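Local coordinates for protein 3-dehydroshikimate dehydratase (Bacillus anthracis, PDB 3DX5) that converts 3-dehydroshikimate to 3,4-dihydroxybenzoate with the help of manganese, a step in the biosynthesis of the siderophore petrobactin, at residues H209-N214 against T224-L229. Numbering follows the deposited sequence.
Sequences HVFEPN and TGMVPL. With DHB (3,4-dihydroxybenzoic acid), chain D.
Val210 O accepts a hydrogen bond from Asn215 ND2, and Met226 CE lies beside the same oxygen, 3.6 Å from Val210 O. No hydrogen bond joins 209-214 to 224-229; the contact is van der Waals packing, mostly buried. Residue 226 is a selenomethionine. Its chain runs extended beyond CG (chi2 -174°, chi3 -171°), and this carries CE from the weakly bonded strand around 226-227 across to Val210 and Phe211. Nearer the backbone, Met226 CG sits 3.9 Å from Val210 CG2 and equally 3.9 Å from Phe211 CE1. Met226 SE is 5.3 Å from the centroid of the Phe211 ring, 60° off its normal, an oblique Met-aromatic contact. Val210 CG1 turns to the backbone of Thr224, 3.4 Å from Thr224 O. The second branch, CG2, lies 4.2 Å above the Phe211 ring plane, over the ring centre. Ile202 of strand 194-202 touches both Val210 and Phe211, while Phe255 touches both Phe211 and Met226. On the ligand side, 3,4-dihydroxybenzoic acid O4 gives a weak hydrogen bond of 3.4 Å to Phe211 O. The Phe211 side chain touches His175, a substrate-binding residue, and makes a cation-pi contact with Lys200, which also bonds the ligand. Val210 and Met226 thus form a second shell behind a wall residue of the product pocket in this xylose isomerase-like TIM barrel.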
ATOM      1  N   HIS A 209       6.927  -9.832  13.838  1.00 12.38           N
ATOM      2  CA  HIS A 209       5.722  -9.995  13.040  1.00 13.56           C
ATOM      3  C   HIS A 209       5.309  -8.659  12.365  1.00 12.72           C
ATOM      4  O   HIS A 209       4.508  -8.677  11.445  1.00 13.30           O
ATOM      5  CB  HIS A 209       4.567 -10.501  13.935  1.00 13.84           C
ATOM      6  CG  HIS A 209       4.359  -9.644  15.150  1.00 15.76           C
ATOM      7  ND1 HIS A 209       3.505  -8.561  15.162  1.00 17.58           N
ATOM      8  CD2 HIS A 209       4.964  -9.653  16.365  1.00 17.32           C
ATOM      9  CE1 HIS A 209       3.558  -7.963  16.344  1.00 16.32           C
ATOM     10  NE2 HIS A 209       4.439  -8.604  17.090  1.00 18.39           N
ATOM     11  N   VAL A 210       5.841  -7.508  12.798  1.00 12.19           N
ATOM     12  CA  VAL A 210       5.466  -6.231  12.132  1.00 11.34           C
ATOM     13  C   VAL A 210       5.997  -6.184  10.698  1.00 11.78           C
ATOM     14  O   VAL A 210       5.478  -5.430   9.873  1.00 11.73           O
ATOM     15  CB  VAL A 210       5.882  -4.943  12.906  1.00 10.66           C
ATOM     16  CG1 VAL A 210       5.204  -4.895  14.278  1.00 10.11           C
ATOM     17  CG2 VAL A 210       7.464  -4.800  12.977  1.00  8.22           C
ATOM     18  N   PHE A 211       6.991  -7.027  10.395  1.00 11.75           N
ATOM     19  CA  PHE A 211       7.463  -7.155   9.023  1.00 12.28           C
ATOM     20  C   PHE A 211       6.688  -8.104   8.128  1.00 12.42           C
ATOM     21  O   PHE A 211       7.036  -8.262   6.960  1.00 13.45           O
ATOM     22  CB  PHE A 211       8.946  -7.491   8.970  1.00 11.57           C
ATOM     23  CG  PHE A 211       9.800  -6.440   9.596  1.00 12.30           C
ATOM     24  CD1 PHE A 211       9.688  -5.092   9.198  1.00 11.40           C
ATOM     25  CD2 PHE A 211      10.684  -6.772  10.603  1.00 13.31           C
ATOM     26  CE1 PHE A 211      10.486  -4.102   9.791  1.00 11.26           C
ATOM     27  CE2 PHE A 211      11.495  -5.785  11.193  1.00 13.15           C
ATOM     28  CZ  PHE A 211      11.391  -4.458  10.790  1.00 11.35           C
ATOM     29  N   GLU A 212       5.646  -8.732   8.629  1.00 12.55           N
ATOM     30  CA  GLU A 212       4.844  -9.539   7.739  1.00 13.89           C
ATOM     31  C   GLU A 212       4.277  -8.625   6.633  1.00 14.35           C
ATOM     32  O   GLU A 212       3.789  -7.532   6.929  1.00 14.48           O
ATOM     33  CB  GLU A 212       3.711 -10.232   8.505  1.00 13.89           C
ATOM     34  CG  GLU A 212       4.248 -11.348   9.424  1.00 19.95           C
ATOM     35  CD  GLU A 212       3.162 -11.935  10.326  1.00 26.62           C
ATOM     36  OE1 GLU A 212       1.974 -11.633  10.069  1.00 29.06           O
ATOM     37  OE2 GLU A 212       3.489 -12.689  11.282  1.00 29.65           O
ATOM     38  N   PRO A 213       4.348  -9.082   5.362  1.00 14.94           N
ATOM     39  CA  PRO A 213       3.981  -8.246   4.210  1.00 14.03           C
ATOM     40  C   PRO A 213       2.600  -7.618   4.359  1.00 14.18           C
ATOM     41  O   PRO A 213       2.448  -6.428   4.117  1.00 14.19           O
ATOM     42  CB  PRO A 213       4.085  -9.223   3.015  1.00 14.01           C
ATOM     43  CG  PRO A 213       5.284 -10.106   3.430  1.00 14.85           C
ATOM     44  CD  PRO A 213       5.006 -10.357   4.938  1.00 14.16           C
ATOM     45  N   ASN A 214       1.608  -8.372   4.807  1.00 13.95           N
ATOM     46  CA  ASN A 214       0.279  -7.784   4.948  1.00 14.07           C
ATOM     47  C   ASN A 214       0.251  -6.601   5.913  1.00 13.40           C
ATOM     48  O   ASN A 214      -0.488  -5.644   5.692  1.00 13.25           O
ATOM     49  CB  ASN A 214      -0.732  -8.811   5.426  1.00 14.52           C
ATOM     50  CG  ASN A 214      -1.121  -9.795   4.339  1.00 16.55           C
ATOM     51  OD1 ASN A 214      -0.948  -9.537   3.164  1.00 20.25           O
ATOM     52  ND2 ASN A 214      -1.670 -10.928   4.748  1.00 20.98           N
ATOM     53  N   THR A 224       5.262  -0.704  15.683  1.00 13.08           N
ATOM     54  CA  THR A 224       5.959  -0.887  16.972  1.00 14.58           C
ATOM     55  C   THR A 224       7.191  -1.753  16.818  1.00 14.50           C
ATOM     56  O   THR A 224       7.145  -2.789  16.145  1.00 15.50           O
ATOM     57  CB  THR A 224       5.029  -1.530  18.018  1.00 15.02           C
ATOM     58  OG1 THR A 224       3.947  -0.648  18.232  1.00 15.64           O
ATOM     59  CG2 THR A 224       5.716  -1.769  19.394  1.00 16.24           C
ATOM     60  N   GLY A 225       8.301  -1.311  17.400  1.00 13.66           N
ATOM     61  CA  GLY A 225       9.542  -2.109  17.366  1.00 13.27           C
ATOM     62  C   GLY A 225      10.446  -1.784  16.187  1.00 12.96           C
ATOM     63  O   GLY A 225      11.609  -2.134  16.211  1.00 13.32           O
HETATM   64  N   MSE A 226       9.928  -1.125  15.145  1.00 12.34           N
HETATM   65  CA  MSE A 226      10.791  -0.703  14.027  1.00 11.96           C
HETATM   66  C   MSE A 226      11.702   0.451  14.480  1.00 11.99           C
HETATM   67  O   MSE A 226      11.208   1.458  14.944  1.00 11.85           O
HETATM   68  CB  MSE A 226       9.953  -0.268  12.808  1.00 12.05           C
HETATM   69  CG  MSE A 226       9.045  -1.371  12.203  1.00 10.93           C
HETATM   70 SE   MSE A 226       8.246  -0.688  10.591  0.85  9.67          SE
HETATM   71  CE  MSE A 226       6.956  -2.140  10.226  1.00  9.17           C
ATOM     72  N   VAL A 227      13.018   0.307  14.339  1.00 11.72           N
ATOM     73  CA  VAL A 227      13.950   1.292  14.907  1.00 12.60           C
ATOM     74  C   VAL A 227      15.131   1.570  13.982  1.00 12.74           C
ATOM     75  O   VAL A 227      15.463   0.736  13.146  1.00 13.04           O
ATOM     76  CB  VAL A 227      14.521   0.856  16.310  1.00 12.35           C
ATOM     77  CG1 VAL A 227      13.427   0.872  17.389  1.00 13.99           C
ATOM     78  CG2 VAL A 227      15.249  -0.515  16.227  1.00 10.13           C
ATOM     79  N   PRO A 228      15.791   2.741  14.142  1.00 13.58           N
ATOM     80  CA  PRO A 228      17.001   2.993  13.322  1.00 14.26           C
ATOM     81  C   PRO A 228      18.047   1.884  13.492  1.00 14.40           C
ATOM     82  O   PRO A 228      18.041   1.159  14.518  1.00 14.27           O
ATOM     83  CB  PRO A 228      17.533   4.330  13.882  1.00 15.10           C
ATOM     84  CG  PRO A 228      16.249   5.078  14.297  1.00 14.29           C
ATOM     85  CD  PRO A 228      15.368   3.947  14.893  1.00 14.04           C
ATOM     86  N   LEU A 229      18.953   1.774  12.521  1.00 14.51           N
ATOM     87  CA  LEU A 229      19.931   0.681  12.490  1.00 14.67           C
ATOM     88  C   LEU A 229      20.743   0.480  13.764  1.00 14.76           C
ATOM     89  O   LEU A 229      20.989  -0.672  14.163  1.00 14.21           O
ATOM     90  CB  LEU A 229      20.909   0.855  11.316  1.00 14.27           C
ATOM     91  CG  LEU A 229      20.287   0.849   9.908  1.00 15.17           C
ATOM     92  CD1 LEU A 229      21.433   0.871   8.894  1.00 13.67           C
ATOM     93  CD2 LEU A 229      19.396  -0.391   9.704  1.00 12.06           C
TER
HETATM   94  C1  DHB D 289       8.903  -6.392   1.630  1.00 18.25           C
HETATM   95  C2  DHB D 289      10.249  -6.519   1.960  1.00 18.29           C
HETATM   96  C3  DHB D 289      10.630  -6.867   3.260  1.00 18.33           C
HETATM   97  O3  DHB D 289      11.932  -7.016   3.660  1.00 15.67           O
HETATM   98  C4  DHB D 289       9.579  -7.123   4.249  1.00 20.66           C
HETATM   99  O4  DHB D 289       9.986  -7.466   5.492  1.00 20.45           O
HETATM  100  C5  DHB D 289       8.236  -7.022   3.900  1.00 19.34           C
HETATM  101  C6  DHB D 289       7.913  -6.650   2.582  1.00 20.09           C
HETATM  102  C   DHB D 289       8.528  -5.991   0.213  1.00 18.97           C
HETATM  103  O1  DHB D 289       7.361  -5.896  -0.180  1.00 18.58           O
HETATM  104  O2  DHB D 289       9.490  -5.700  -0.659  1.00 18.36           O